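Local structure of terminal oxygenase component of carbazole (Janthinobacterium sp., 7BUG) at residues K36-G41 with L53-I58; V238-I243 with G251-K256; I264-V269 with V363-L368; R72-S77 with I88-H93. The protein catalyses, as the terminal oxygenase of carbazole 1,9a-dioxygenase, the angular dioxygenation of carbazole, using a Rieske [2Fe-2S] cluster and a mononuclear iron. One frame throughout, in Å; residues are numbered along the deposited sequence.

Contact 1: K36-G41 with L53-I58; sequences KEINEG and LLVNRI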
loop_
_atom_site.group_PDB
_atom_site.type_symbol
_atom_site.label_atom_id
_atom_site.label_comp_id
_atom_site.label_asym_id
_atom_site.label_seq_id
_atom_site.Cartn_x
_atom_site.Cartn_y
_atom_site.Cartn_z
ATOM N N LYS A 36 -24.969 -15.791 -19.850
ATOM C CA LYS A 36 -24.642 -17.251 -19.711
ATOM C C LYS A 36 -23.759 -17.443 -18.479
ATOM O O LYS A 36 -23.544 -18.563 -18.067
ATOM C CB LYS A 36 -23.932 -17.747 -20.964
ATOM C CG LYS A 36 -22.553 -17.127 -21.181
ATOM C CD LYS A 36 -21.797 -17.608 -22.412
ATOM C CE LYS A 36 -22.690 -17.933 -23.585
ATOM N NZ LYS A 36 -21.864 -18.352 -24.736
ATOM N N GLU A 37 -23.244 -16.365 -17.900
ATOM C CA GLU A 37 -22.312 -16.482 -16.754
ATOM C C GLU A 37 -23.053 -16.493 -15.442
ATOM O O GLU A 37 -22.386 -16.586 -14.385
ATOM C CB GLU A 37 -21.306 -15.342 -16.754
ATOM C CG GLU A 37 -20.408 -15.390 -17.962
ATOM C CD GLU A 37 -19.367 -14.285 -18.028
ATOM O OE1 GLU A 37 -19.744 -13.080 -17.933
ATOM O OE2 GLU A 37 -18.162 -14.642 -18.190
ATOM N N ILE A 38 -24.364 -16.241 -15.454
ATOM C CA ILE A 38 -25.171 -16.220 -14.207
ATOM C C ILE A 38 -26.314 -17.225 -14.388
ATOM O O ILE A 38 -27.188 -17.033 -15.249
ATOM C CB ILE A 38 -25.635 -14.834 -13.743
ATOM C CG1 ILE A 38 -26.613 -14.982 -12.580
ATOM C CG2 ILE A 38 -26.191 -14.000 -14.870
ATOM C CD1 ILE A 38 -26.565 -13.870 -11.647
ATOM N N ASN A 39 -26.192 -18.326 -13.655
ATOM C CA ASN A 39 -27.159 -19.443 -13.668
ATOM C C ASN A 39 -28.236 -19.180 -12.625
ATOM O O ASN A 39 -28.009 -18.481 -11.637
ATOM C CB ASN A 39 -26.500 -20.787 -13.344
ATOM C CG ASN A 39 -25.605 -21.333 -14.441
ATOM O OD1 ASN A 39 -26.002 -21.426 -15.604
ATOM N ND2 ASN A 39 -24.403 -21.739 -14.069
ATOM N N GLU A 40 -29.365 -19.847 -12.806
ATOM C CA GLU A 40 -30.464 -19.878 -11.827
ATOM C C GLU A 40 -29.911 -20.127 -10.410
ATOM O O GLU A 40 -29.289 -21.199 -10.146
ATOM C CB GLU A 40 -31.457 -20.966 -12.238
ATOM C CG GLU A 40 -32.680 -21.029 -11.356
ATOM C CD GLU A 40 -33.641 -19.868 -11.511
ATOM O OE1 GLU A 40 -33.571 -19.162 -12.569
ATOM O OE2 GLU A 40 -34.492 -19.708 -10.617
ATOM N N GLY A 41 -30.279 -19.260 -9.483
ATOM C CA GLY A 41 -29.988 -19.388 -8.053
ATOM C C GLY A 41 -28.505 -19.438 -7.732
ATOM O O GLY A 41 -28.178 -20.010 -6.639
ATOM N N LEU A 53 -21.996 -5.191 -5.412
ATOM C CA LEU A 53 -23.351 -5.618 -5.747
ATOM C C LEU A 53 -23.434 -7.136 -5.827
ATOM O O LEU A 53 -22.424 -7.843 -6.144
ATOM C CB LEU A 53 -23.730 -5.060 -7.114
ATOM C CG LEU A 53 -23.614 -3.541 -7.292
ATOM C CD1 LEU A 53 -24.013 -3.108 -8.683
ATOM C CD2 LEU A 53 -24.379 -2.782 -6.230
ATOM N N LEU A 54 -24.643 -7.617 -5.596
ATOM C CA LEU A 54 -24.977 -9.040 -5.781
ATOM C C LEU A 54 -26.030 -9.124 -6.871
ATOM O O LEU A 54 -26.986 -8.315 -6.855
ATOM C CB LEU A 54 -25.588 -9.630 -4.521
ATOM C CG LEU A 54 -24.670 -10.380 -3.585
ATOM C CD1 LEU A 54 -25.519 -10.888 -2.439
ATOM C CD2 LEU A 54 -23.962 -11.552 -4.277
ATOM N N VAL A 55 -25.826 -10.026 -7.798
ATOM C CA VAL A 55 -26.815 -10.309 -8.875
ATOM C C VAL A 55 -27.238 -11.758 -8.720
ATOM O O VAL A 55 -26.400 -12.635 -8.561
ATOM C CB VAL A 55 -26.269 -10.012 -10.269
ATOM C CG1 VAL A 55 -27.311 -10.303 -11.314
ATOM C CG2 VAL A 55 -25.777 -8.584 -10.383
ATOM N N ASN A 56 -28.541 -11.995 -8.841
ATOM C CA ASN A 56 -29.087 -13.366 -8.795
ATOM C C ASN A 56 -30.079 -13.568 -9.940
ATOM O O ASN A 56 -30.631 -12.582 -10.416
ATOM C CB ASN A 56 -29.794 -13.652 -7.477
ATOM C CG ASN A 56 -29.928 -15.140 -7.165
ATOM O OD1 ASN A 56 -29.358 -15.979 -7.862
ATOM N ND2 ASN A 56 -30.633 -15.480 -6.078
ATOM N N ARG A 57 -30.210 -14.804 -10.385
ATOM C CA ARG A 57 -31.236 -15.174 -11.386
ATOM C C ARG A 57 -32.265 -16.023 -10.659
ATOM O O ARG A 57 -31.872 -17.080 -10.101
ATOM C CB ARG A 57 -30.602 -15.873 -12.597
ATOM C CG ARG A 57 -31.653 -16.168 -13.663
ATOM C CD ARG A 57 -30.988 -16.927 -14.774
ATOM N NE ARG A 57 -29.909 -16.259 -15.493
ATOM C CZ ARG A 57 -30.060 -15.324 -16.429
ATOM N NH1 ARG A 57 -31.250 -14.813 -16.670
ATOM N NH2 ARG A 57 -29.012 -14.822 -17.057
ATOM N N ILE A 58 -33.521 -15.606 -10.689
ATOM C CA ILE A 58 -34.597 -16.289 -9.908
ATOM C C ILE A 58 -35.743 -16.451 -10.914
ATOM O O ILE A 58 -36.301 -15.428 -11.343
ATOM C CB ILE A 58 -35.016 -15.511 -8.679
ATOM C CG1 ILE A 58 -33.823 -15.242 -7.744
ATOM C CG2 ILE A 58 -36.093 -16.264 -7.931
ATOM C CD1 ILE A 58 -34.109 -14.179 -6.742
#
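Gly41 N donates to Arg57 O at 2.8 Å, tying the loop after strand 28-32 to the penultimate residue of strand 51-58 in the Rieske domain, where the touching parts of the two segments run 53° apart. The Arg57 side chain makes a second tie, to the carbonyl of Ile38. CG is anti to the backbone N (chi1 -176°), and the bend at chi3 turns NE to Ile38 O, 2.8 Å away. That bond is nearly straight (167°); the acceptor lies in the guanidinium plane, while the donor stands above the carbonyl plane. Arg57 NH2 adds a weak bond to Ile38 O at 3.4 Å. Ile38 CD1 lies 3.7 Å from Val55 CG1, the two side chains crossing at about a right angle. The Glu40 side chain crosses that of Arg57 similarly, but its carboxylate bonds to the backbone N of Asp59 and of Gly60 instead of the guanidinium. Arg57 thus has partners on the loop, Ile38 O and Ser35 O, and a counter-charge in Glu128, which probably hold the guanidinium in place.

Contact 2: V238-I243 with G251-K256; sequences VFEGTI and GAYGEK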
loop_
_atom_site.group_PDB
_atom_site.type_symbol
_atom_site.label_atom_id
_atom_site.label_comp_id
_atom_site.label_asym_id
_atom_site.label_seq_id
_atom_site.Cartn_x
_atom_site.Cartn_y
_atom_site.Cartn_z
ATOM N N VAL A 238 -1.895 8.557 -43.247
ATOM C CA VAL A 238 -0.401 8.472 -43.257
ATOM C C VAL A 238 -0.028 6.985 -43.357
ATOM O O VAL A 238 -0.256 6.246 -42.376
ATOM C CB VAL A 238 0.234 9.134 -42.021
ATOM C CG1 VAL A 238 1.751 8.986 -42.037
ATOM C CG2 VAL A 238 -0.163 10.598 -41.846
ATOM N N PHE A 239 0.485 6.524 -44.510
ATOM C CA PHE A 239 1.036 5.152 -44.642
ATOM C C PHE A 239 2.576 5.163 -44.645
ATOM O O PHE A 239 3.129 4.088 -44.482
ATOM C CB PHE A 239 0.484 4.453 -45.888
ATOM C CG PHE A 239 -0.969 4.096 -45.788
ATOM C CD1 PHE A 239 -1.945 5.017 -46.103
ATOM C CD2 PHE A 239 -1.352 2.829 -45.394
ATOM C CE1 PHE A 239 -3.286 4.681 -46.024
ATOM C CE2 PHE A 239 -2.691 2.503 -45.288
ATOM C CZ PHE A 239 -3.654 3.426 -45.619
ATOM N N GLU A 240 3.238 6.300 -44.855
ATOM C CA GLU A 240 4.723 6.350 -44.839
ATOM C C GLU A 240 5.180 7.260 -43.699
ATOM O O GLU A 240 5.139 8.517 -43.851
ATOM C CB GLU A 240 5.260 6.758 -46.210
ATOM C CG GLU A 240 5.227 5.622 -47.216
ATOM C CD GLU A 240 5.805 6.016 -48.568
ATOM O OE1 GLU A 240 6.992 5.716 -48.819
ATOM O OE2 GLU A 240 5.077 6.652 -49.351
ATOM N N GLY A 241 5.635 6.635 -42.611
ATOM C CA GLY A 241 6.215 7.360 -41.469
ATOM C C GLY A 241 7.643 7.797 -41.762
ATOM O O GLY A 241 8.439 6.913 -42.126
ATOM N N THR A 242 7.900 9.093 -41.616
ATOM C CA THR A 242 9.197 9.739 -41.935
ATOM C C THR A 242 9.793 10.373 -40.687
ATOM O O THR A 242 9.048 10.965 -39.892
ATOM C CB THR A 242 9.024 10.735 -43.086
ATOM O OG1 THR A 242 8.277 11.847 -42.589
ATOM C CG2 THR A 242 8.325 10.080 -44.253
ATOM N N ILE A 243 11.119 10.257 -40.540
ATOM C CA ILE A 243 11.918 11.099 -39.626
ATOM C C ILE A 243 12.945 11.866 -40.480
ATOM O O ILE A 243 13.649 11.201 -41.242
ATOM C CB ILE A 243 12.570 10.213 -38.541
ATOM C CG1 ILE A 243 11.507 9.528 -37.660
ATOM C CG2 ILE A 243 13.530 11.058 -37.739
ATOM C CD1 ILE A 243 12.002 8.474 -36.709
ATOM N N GLY A 251 2.640 1.972 -42.960
ATOM C CA GLY A 251 1.327 1.477 -42.518
ATOM C C GLY A 251 1.016 0.151 -43.179
ATOM O O GLY A 251 1.872 -0.356 -43.949
ATOM N N ALA A 252 -0.179 -0.379 -42.925
ATOM C CA ALA A 252 -0.590 -1.730 -43.347
ATOM C C ALA A 252 -1.269 -1.638 -44.711
ATOM O O ALA A 252 -2.402 -1.092 -44.794
ATOM C CB ALA A 252 -1.491 -2.351 -42.318
ATOM N N TYR A 253 -0.583 -2.140 -45.739
ATOM C CA TYR A 253 -1.031 -2.086 -47.152
ATOM C C TYR A 253 -1.806 -3.385 -47.436
ATOM O O TYR A 253 -1.218 -4.381 -47.917
ATOM C CB TYR A 253 0.173 -1.802 -48.055
ATOM C CG TYR A 253 0.615 -0.356 -48.146
ATOM C CD1 TYR A 253 -0.172 0.605 -48.766
ATOM C CD2 TYR A 253 1.857 0.042 -47.675
ATOM C CE1 TYR A 253 0.239 1.925 -48.870
ATOM C CE2 TYR A 253 2.291 1.354 -47.781
ATOM C CZ TYR A 253 1.479 2.301 -48.381
ATOM O OH TYR A 253 1.915 3.593 -48.491
ATOM N N GLY A 254 -3.088 -3.371 -47.057
ATOM C CA GLY A 254 -4.085 -4.435 -47.275
ATOM C C GLY A 254 -5.306 -3.887 -47.999
ATOM O O GLY A 254 -5.359 -2.669 -48.245
ATOM N N GLU A 255 -6.261 -4.752 -48.337
ATOM C CA GLU A 255 -7.401 -4.415 -49.229
ATOM C C GLU A 255 -8.652 -4.061 -48.408
ATOM O O GLU A 255 -9.423 -3.218 -48.909
ATOM C CB GLU A 255 -7.607 -5.560 -50.229
ATOM C CG GLU A 255 -6.564 -5.537 -51.342
ATOM C CD GLU A 255 -6.194 -6.864 -51.996
ATOM O OE1 GLU A 255 -6.101 -7.889 -51.281
ATOM O OE2 GLU A 255 -5.978 -6.866 -53.231
ATOM N N LYS A 256 -8.830 -4.652 -47.213
ATOM C CA LYS A 256 -10.090 -4.608 -46.413
ATOM C C LYS A 256 -10.172 -3.244 -45.734
ATOM O O LYS A 256 -9.312 -2.966 -44.893
ATOM C CB LYS A 256 -10.184 -5.714 -45.361
ATOM C CG LYS A 256 -10.868 -6.986 -45.819
ATOM C CD LYS A 256 -10.471 -8.209 -45.085
ATOM C CE LYS A 256 -11.284 -9.407 -45.482
ATOM N NZ LYS A 256 -11.015 -10.557 -44.608
#
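Phe239 O accepts a 2.7 Å hydrogen bond from Gly251 N, the shortest polar contact here and a fairly straight one (165°), with the donor tilted from the carbonyl plane. It closes the open end of a beta hairpin in the catalytic domain, formed by strands 236-243 and 246-250, just where the chain leaves the second strand for a loop. The glycine sits tightly against the aromatic side chain: a CB modelled on Gly251 would lie about 3.0 Å from Phe239 CD2, too close for comfort. Two residues on, the loop brings the Tyr253 ring beside that of Phe239. Phe239 CG, anti to the carbonyl carbon (chi1 -70°), lies 4.0 Å from Tyr253 CE1. The two rings are turned 24° from parallel, but with 5.1 Å between their centroids they are slid apart and scarcely overlap; Phe239 CD2 lies over the rim of one face of the tyrosine. The edge of the phenylalanine is met in its plane by Ala252 O, 3.6 Å from Phe239 CE2. Pro201 also packs on Phe239. In other crystals of this protein Tyr253 takes part in magnesium sites, one of them shared with Asp197. The closest side-chain approach is made by the phenol end, with Tyr253 OH 3.1 Å from Phe239 CB.

Contact 3: I264-V269 with V363-L368; sequences IWLPGV and VAWRKL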
loop_
_atom_site.group_PDB
_atom_site.type_symbol
_atom_site.label_atom_id
_atom_site.label_comp_id
_atom_site.label_asym_id
_atom_site.label_seq_id
_atom_site.Cartn_x
_atom_site.Cartn_y
_atom_site.Cartn_z
ATOM N N ILE A 264 -18.070 7.387 -29.964
ATOM C CA ILE A 264 -18.066 7.122 -28.516
ATOM C C ILE A 264 -19.377 7.665 -27.945
ATOM O O ILE A 264 -19.833 8.753 -28.346
ATOM C CB ILE A 264 -16.822 7.727 -27.849
ATOM C CG1 ILE A 264 -16.704 7.253 -26.399
ATOM C CG2 ILE A 264 -16.843 9.263 -27.955
ATOM C CD1 ILE A 264 -16.296 5.788 -26.227
ATOM N N TRP A 265 -19.954 6.932 -27.013
ATOM C CA TRP A 265 -21.292 7.256 -26.438
ATOM C C TRP A 265 -21.192 7.255 -24.923
ATOM O O TRP A 265 -20.545 6.341 -24.376
ATOM C CB TRP A 265 -22.295 6.206 -26.921
ATOM C CG TRP A 265 -22.353 6.143 -28.415
ATOM C CD1 TRP A 265 -21.542 5.426 -29.239
ATOM C CD2 TRP A 265 -23.191 6.944 -29.274
ATOM N NE1 TRP A 265 -21.837 5.675 -30.557
ATOM C CE2 TRP A 265 -22.845 6.612 -30.605
ATOM C CE3 TRP A 265 -24.195 7.900 -29.040
ATOM C CZ2 TRP A 265 -23.473 7.200 -31.705
ATOM C CZ3 TRP A 265 -24.785 8.498 -30.130
ATOM C CH2 TRP A 265 -24.434 8.144 -31.434
ATOM N N LEU A 266 -21.904 8.170 -24.267
ATOM C CA LEU A 266 -22.185 7.995 -22.824
ATOM C C LEU A 266 -22.923 6.678 -22.624
ATOM O O LEU A 266 -23.827 6.340 -23.381
ATOM C CB LEU A 266 -22.956 9.185 -22.255
ATOM C CG LEU A 266 -22.118 10.426 -21.958
ATOM C CD1 LEU A 266 -23.052 11.619 -21.779
ATOM C CD2 LEU A 266 -21.266 10.248 -20.705
ATOM N N PRO A 267 -22.643 5.951 -21.519
ATOM C CA PRO A 267 -21.696 6.394 -20.480
ATOM C C PRO A 267 -20.194 6.100 -20.697
ATOM O O PRO A 267 -19.370 6.472 -19.856
ATOM C CB PRO A 267 -22.144 5.578 -19.251
ATOM C CG PRO A 267 -22.632 4.267 -19.884
ATOM C CD PRO A 267 -23.331 4.707 -21.144
ATOM N N GLY A 268 -19.858 5.450 -21.789
ATOM C CA GLY A 268 -18.458 5.126 -22.109
ATOM C C GLY A 268 -18.396 3.853 -22.926
ATOM O O GLY A 268 -17.900 2.791 -22.453
ATOM N N VAL A 269 -18.890 3.935 -24.156
ATOM C CA VAL A 269 -18.977 2.767 -25.048
ATOM C C VAL A 269 -18.637 3.243 -26.453
ATOM O O VAL A 269 -19.212 4.243 -26.958
ATOM C CB VAL A 269 -20.315 2.009 -24.993
ATOM C CG1 VAL A 269 -21.504 2.912 -25.130
ATOM C CG2 VAL A 269 -20.386 0.950 -26.048
ATOM N N VAL A 363 -11.152 15.646 -26.902
ATOM C CA VAL A 363 -11.670 16.862 -26.239
ATOM C C VAL A 363 -13.179 16.961 -26.502
ATOM O O VAL A 363 -13.896 17.299 -25.581
ATOM C CB VAL A 363 -10.886 18.095 -26.703
ATOM C CG1 VAL A 363 -11.620 19.388 -26.450
ATOM C CG2 VAL A 363 -9.515 18.093 -26.025
ATOM N N ALA A 364 -13.653 16.600 -27.669
ATOM C CA ALA A 364 -15.114 16.635 -27.942
ATOM C C ALA A 364 -15.816 15.648 -27.010
ATOM O O ALA A 364 -16.856 16.002 -26.468
ATOM C CB ALA A 364 -15.374 16.314 -29.380
ATOM N N TRP A 365 -15.262 14.441 -26.838
ATOM C CA TRP A 365 -15.825 13.456 -25.889
ATOM C C TRP A 365 -15.831 14.033 -24.470
ATOM O O TRP A 365 -16.834 13.869 -23.748
ATOM C CB TRP A 365 -15.058 12.116 -25.963
ATOM C CG TRP A 365 -15.043 11.377 -24.661
ATOM C CD1 TRP A 365 -13.968 11.222 -23.849
ATOM C CD2 TRP A 365 -16.125 10.682 -24.011
ATOM N NE1 TRP A 365 -14.297 10.550 -22.728
ATOM C CE2 TRP A 365 -15.606 10.194 -22.800
ATOM C CE3 TRP A 365 -17.469 10.438 -24.329
ATOM C CZ2 TRP A 365 -16.341 9.429 -21.915
ATOM C CZ3 TRP A 365 -18.197 9.669 -23.452
ATOM C CH2 TRP A 365 -17.646 9.198 -22.274
ATOM N N ARG A 366 -14.739 14.657 -24.037
ATOM C CA ARG A 366 -14.603 15.145 -22.650
ATOM C C ARG A 366 -15.690 16.197 -22.395
ATOM O O ARG A 366 -16.296 16.230 -21.301
ATOM C CB ARG A 366 -13.221 15.690 -22.350
ATOM C CG ARG A 366 -12.102 14.661 -22.462
ATOM C CD ARG A 366 -10.813 15.398 -22.079
ATOM N NE ARG A 366 -9.680 14.478 -22.047
ATOM C CZ ARG A 366 -8.417 14.899 -21.999
ATOM N NH1 ARG A 366 -8.159 16.203 -21.917
ATOM N NH2 ARG A 366 -7.458 13.994 -21.923
ATOM N N LYS A 367 -15.939 17.020 -23.411
ATOM C CA LYS A 367 -16.986 18.070 -23.312
ATOM C C LYS A 367 -18.369 17.436 -23.332
ATOM O O LYS A 367 -19.225 17.851 -22.534
ATOM C CB LYS A 367 -16.783 19.031 -24.477
ATOM C CG LYS A 367 -15.525 19.867 -24.357
ATOM C CD LYS A 367 -15.543 21.089 -25.283
ATOM C CE LYS A 367 -14.608 20.999 -26.459
ATOM N NZ LYS A 367 -13.397 21.828 -26.233
ATOM N N LEU A 368 -18.599 16.515 -24.242
ATOM C CA LEU A 368 -19.914 15.823 -24.323
ATOM C C LEU A 368 -20.186 15.165 -22.967
ATOM O O LEU A 368 -21.298 15.292 -22.397
ATOM C CB LEU A 368 -19.873 14.778 -25.430
ATOM C CG LEU A 368 -21.174 13.994 -25.437
ATOM C CD1 LEU A 368 -22.063 14.449 -26.560
ATOM C CD2 LEU A 368 -20.946 12.511 -25.460
#
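The Trp365 indole has Ile264 over one face, while Leu266 N and Pro267 O come up at its edge, close to its plane. The isoleucine makes a CH-pi contact: Ile264 CG1 lies 4.2 Å from the centroid of the six-membered ring of Trp365, 25° off the normal and displaced toward the rim. Because CG1 is anti to the backbone N (chi1 -171°), that branch reaches the ring, and Ile264 CG2 touches Trp365 CE3 as well, at 3.9 Å. Farther along the rim, Leu266 CD2 lies 4.1 Å from Trp365 CH2. Leu266 CG lies 4.2 Å from Leu368 CD2, and the other branch, Leu266 CD1, approaches Leu368 O at 4.1 Å. No hydrogen bond joins the two segments. Trp365 NE1 is satisfied elsewhere, by Tyr18 OH. An alanine in place of Trp365 would probably open a gap beside Ile264 and Leu266 and leave Tyr18 OH without its indole partner. The edge atoms belong to the connection between strands 261-265 and 269-273, which has a cis peptide before Pro267 and a classic beta bulge, with Gly268 and Val269 both facing Trp265. Helix 360-372 thus packs against this turn of the catalytic domain's large antiparallel sheet; Val175 of helix 171-179 touches both Ile264 and Trp365, and Val227 of strand 226-229 lies against Ile264 and Leu368.

Contact 4: R72-S77 with I88-H93; sequences RGVQLS and ITCWYH. With FES (Fe2/s2 (inorganic) cluster), chain D.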
loop_
_atom_site.group_PDB
_atom_site.type_symbol
_atom_site.label_atom_id
_atom_site.label_comp_id
_atom_site.label_asym_id
_atom_site.label_seq_id
_atom_site.Cartn_x
_atom_site.Cartn_y
_atom_site.Cartn_z
ATOM N N ARG A 72 -24.421 -4.561 10.167
ATOM C CA ARG A 72 -22.984 -4.314 10.485
ATOM C C ARG A 72 -22.157 -4.159 9.208
ATOM O O ARG A 72 -20.911 -4.150 9.279
ATOM C CB ARG A 72 -22.428 -5.391 11.425
ATOM C CG ARG A 72 -23.216 -5.556 12.721
ATOM C CD ARG A 72 -23.363 -4.339 13.618
ATOM N NE ARG A 72 -22.056 -3.777 13.949
ATOM C CZ ARG A 72 -21.258 -4.182 14.917
ATOM N NH1 ARG A 72 -21.661 -5.109 15.760
ATOM N NH2 ARG A 72 -20.094 -3.591 15.061
ATOM N N GLY A 73 -22.773 -4.048 8.043
ATOM C CA GLY A 73 -22.083 -3.664 6.801
ATOM C C GLY A 73 -21.169 -4.711 6.218
ATOM O O GLY A 73 -20.272 -4.363 5.449
ATOM N N VAL A 74 -21.412 -5.957 6.543
ATOM C CA VAL A 74 -20.661 -7.064 5.916
ATOM C C VAL A 74 -21.156 -7.295 4.488
ATOM O O VAL A 74 -22.302 -7.038 4.165
ATOM C CB VAL A 74 -20.727 -8.347 6.743
ATOM C CG1 VAL A 74 -20.175 -8.168 8.153
ATOM C CG2 VAL A 74 -22.134 -8.958 6.756
ATOM N N GLN A 75 -20.310 -7.844 3.635
ATOM C CA GLN A 75 -20.780 -8.413 2.340
ATOM C C GLN A 75 -21.557 -9.705 2.647
ATOM O O GLN A 75 -21.020 -10.648 3.245
ATOM C CB GLN A 75 -19.604 -8.641 1.413
ATOM C CG GLN A 75 -19.176 -7.341 0.740
ATOM C CD GLN A 75 -17.976 -7.553 -0.162
ATOM O OE1 GLN A 75 -16.814 -7.300 0.243
ATOM N NE2 GLN A 75 -18.213 -8.018 -1.381
ATOM N N LEU A 76 -22.792 -9.771 2.197
ATOM C CA LEU A 76 -23.581 -11.013 2.308
ATOM C C LEU A 76 -22.859 -12.109 1.516
ATOM O O LEU A 76 -22.987 -13.288 1.887
ATOM C CB LEU A 76 -24.999 -10.779 1.792
ATOM C CG LEU A 76 -25.903 -10.044 2.770
ATOM C CD1 LEU A 76 -25.656 -8.592 2.591
ATOM C CD2 LEU A 76 -27.340 -10.437 2.536
ATOM N N SER A 77 -22.130 -11.756 0.466
ATOM C CA SER A 77 -21.469 -12.738 -0.431
ATOM C C SER A 77 -20.344 -13.505 0.258
ATOM O O SER A 77 -19.877 -14.520 -0.315
ATOM C CB SER A 77 -20.972 -12.060 -1.646
ATOM O OG SER A 77 -20.029 -11.044 -1.348
ATOM N N ILE A 88 -32.636 -13.463 0.392
ATOM C CA ILE A 88 -31.266 -13.825 0.843
ATOM C C ILE A 88 -31.180 -13.473 2.322
ATOM O O ILE A 88 -31.741 -12.415 2.714
ATOM C CB ILE A 88 -30.149 -13.147 -0.003
ATOM C CG1 ILE A 88 -28.745 -13.573 0.454
ATOM C CG2 ILE A 88 -30.335 -11.653 -0.052
ATOM C CD1 ILE A 88 -27.618 -13.215 -0.529
ATOM N N THR A 89 -30.484 -14.303 3.100
ATOM C CA THR A 89 -30.335 -14.145 4.551
ATOM C C THR A 89 -28.859 -13.813 4.801
ATOM O O THR A 89 -27.990 -14.645 4.418
ATOM C CB THR A 89 -30.766 -15.443 5.265
ATOM O OG1 THR A 89 -32.165 -15.595 5.016
ATOM C CG2 THR A 89 -30.461 -15.431 6.738
ATOM N N CYS A 90 -28.587 -12.699 5.439
ATOM C CA CYS A 90 -27.188 -12.395 5.837
ATOM C C CYS A 90 -26.701 -13.531 6.727
ATOM O O CYS A 90 -27.429 -13.996 7.641
ATOM C CB CYS A 90 -27.122 -11.056 6.537
ATOM S SG CYS A 90 -25.425 -10.648 6.999
ATOM N N TRP A 91 -25.471 -13.948 6.531
ATOM C CA TRP A 91 -24.844 -15.051 7.285
ATOM C C TRP A 91 -24.554 -14.678 8.742
ATOM O O TRP A 91 -24.264 -15.596 9.525
ATOM C CB TRP A 91 -23.568 -15.473 6.572
ATOM C CG TRP A 91 -22.649 -14.331 6.335
ATOM C CD1 TRP A 91 -22.570 -13.563 5.197
ATOM C CD2 TRP A 91 -21.711 -13.765 7.272
ATOM N NE1 TRP A 91 -21.627 -12.586 5.355
ATOM C CE2 TRP A 91 -21.113 -12.653 6.621
ATOM C CE3 TRP A 91 -21.327 -14.063 8.569
ATOM C CZ2 TRP A 91 -20.125 -11.876 7.233
ATOM C CZ3 TRP A 91 -20.388 -13.268 9.197
ATOM C CH2 TRP A 91 -19.803 -12.179 8.537
ATOM N N TYR A 92 -24.584 -13.393 9.095
ATOM C CA TYR A 92 -24.058 -12.980 10.406
ATOM C C TYR A 92 -25.182 -13.062 11.451
ATOM O O TYR A 92 -25.021 -13.784 12.429
ATOM C CB TYR A 92 -23.404 -11.617 10.278
ATOM C CG TYR A 92 -22.360 -11.260 11.324
ATOM C CD1 TYR A 92 -22.072 -12.062 12.413
ATOM C CD2 TYR A 92 -21.715 -10.027 11.246
ATOM C CE1 TYR A 92 -21.121 -11.706 13.360
ATOM C CE2 TYR A 92 -20.798 -9.627 12.209
ATOM C CZ TYR A 92 -20.500 -10.464 13.274
ATOM O OH TYR A 92 -19.557 -10.154 14.233
ATOM N N HIS A 93 -26.234 -12.254 11.284
ATOM C CA HIS A 93 -27.356 -12.242 12.254
ATOM C C HIS A 93 -28.659 -12.528 11.529
ATOM O O HIS A 93 -29.690 -12.264 12.083
ATOM C CB HIS A 93 -27.443 -10.960 13.080
ATOM C CG HIS A 93 -26.122 -10.466 13.544
ATOM N ND1 HIS A 93 -25.289 -9.694 12.745
ATOM C CD2 HIS A 93 -25.518 -10.581 14.747
ATOM C CE1 HIS A 93 -24.187 -9.429 13.439
ATOM N NE2 HIS A 93 -24.305 -9.948 14.678
HETATM FE FE1 FES D . -25.931 -8.875 8.391
HETATM FE FE2 FES D . -25.865 -8.585 11.080
HETATM S S1 FES D . -27.443 -9.582 9.843
HETATM S S2 FES D . -24.309 -7.912 9.612
#
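Val74 and Leu76 form the apolar centre with the residues around Cys90. Leu76 CD2 packs 4.0 Å from Ile88 CG1 and against the Cys90 backbone, while Val74 CG2 meets Trp91 CZ2 at 3.6 Å, tip to tip. Val74 CG2 also lies 3.7 Å from Cys90 SG. Here two loops of the Rieske fold close over the [2Fe-2S] cluster. Cys90 SG, anti to the backbone N (chi1 -179°), binds one iron at 2.3 Å, shared with Cys69, and His93 ND1 the other at 2.1 Å, shared with His71. Tyr92 N donates to Cys90 SG at 3.6 Å, which would be expected to stabilise charge on the thiolate. At the polar edge, Trp91 NE1 gives a nearly straight bond (174°) to Gln75 O at 2.9 Å, the oxygen lying in the indole plane. An alanine in place of Trp91 would probably leave Gln75 O without its donor and open a gap beside Val74 CG2. A neighbouring subunit brings Trp335 to the Trp91 ring and, at the cluster end, Glu176, in a salt bridge with Arg72, and Asp180, hydrogen-bonded to His93 NE2. Within the chain, strand 51-58 packs here through Leu54 on Ile88, and strand 95-98 pairs with strand 87-89.

How the contacts relate
Contacts 1 and 4 share the Rieske domain and touch directly, Leu54 CD1 lying 3.7 Å from Ile88 CD1, so strand 51-58 backs the cluster-binding loops. Contacts 2 and 3 belong to the catalytic domain, their centres about 28 Å apart. The iron(II) ion there lies about 12 Å from the side chain of Ile264 in contact 3. Within one chain contacts 2 and 4 are about 58 Å apart, centre to centre, yet the trimer joins them: Thr89 packs on Ile243 of a neighbouring subunit. His93 at the cluster is hydrogen-bonded to Asp180 of a neighbouring subunit, three residues before the iron ligand His183, consistent with electron transfer across the subunit boundary, as in related Rieske oxygenases.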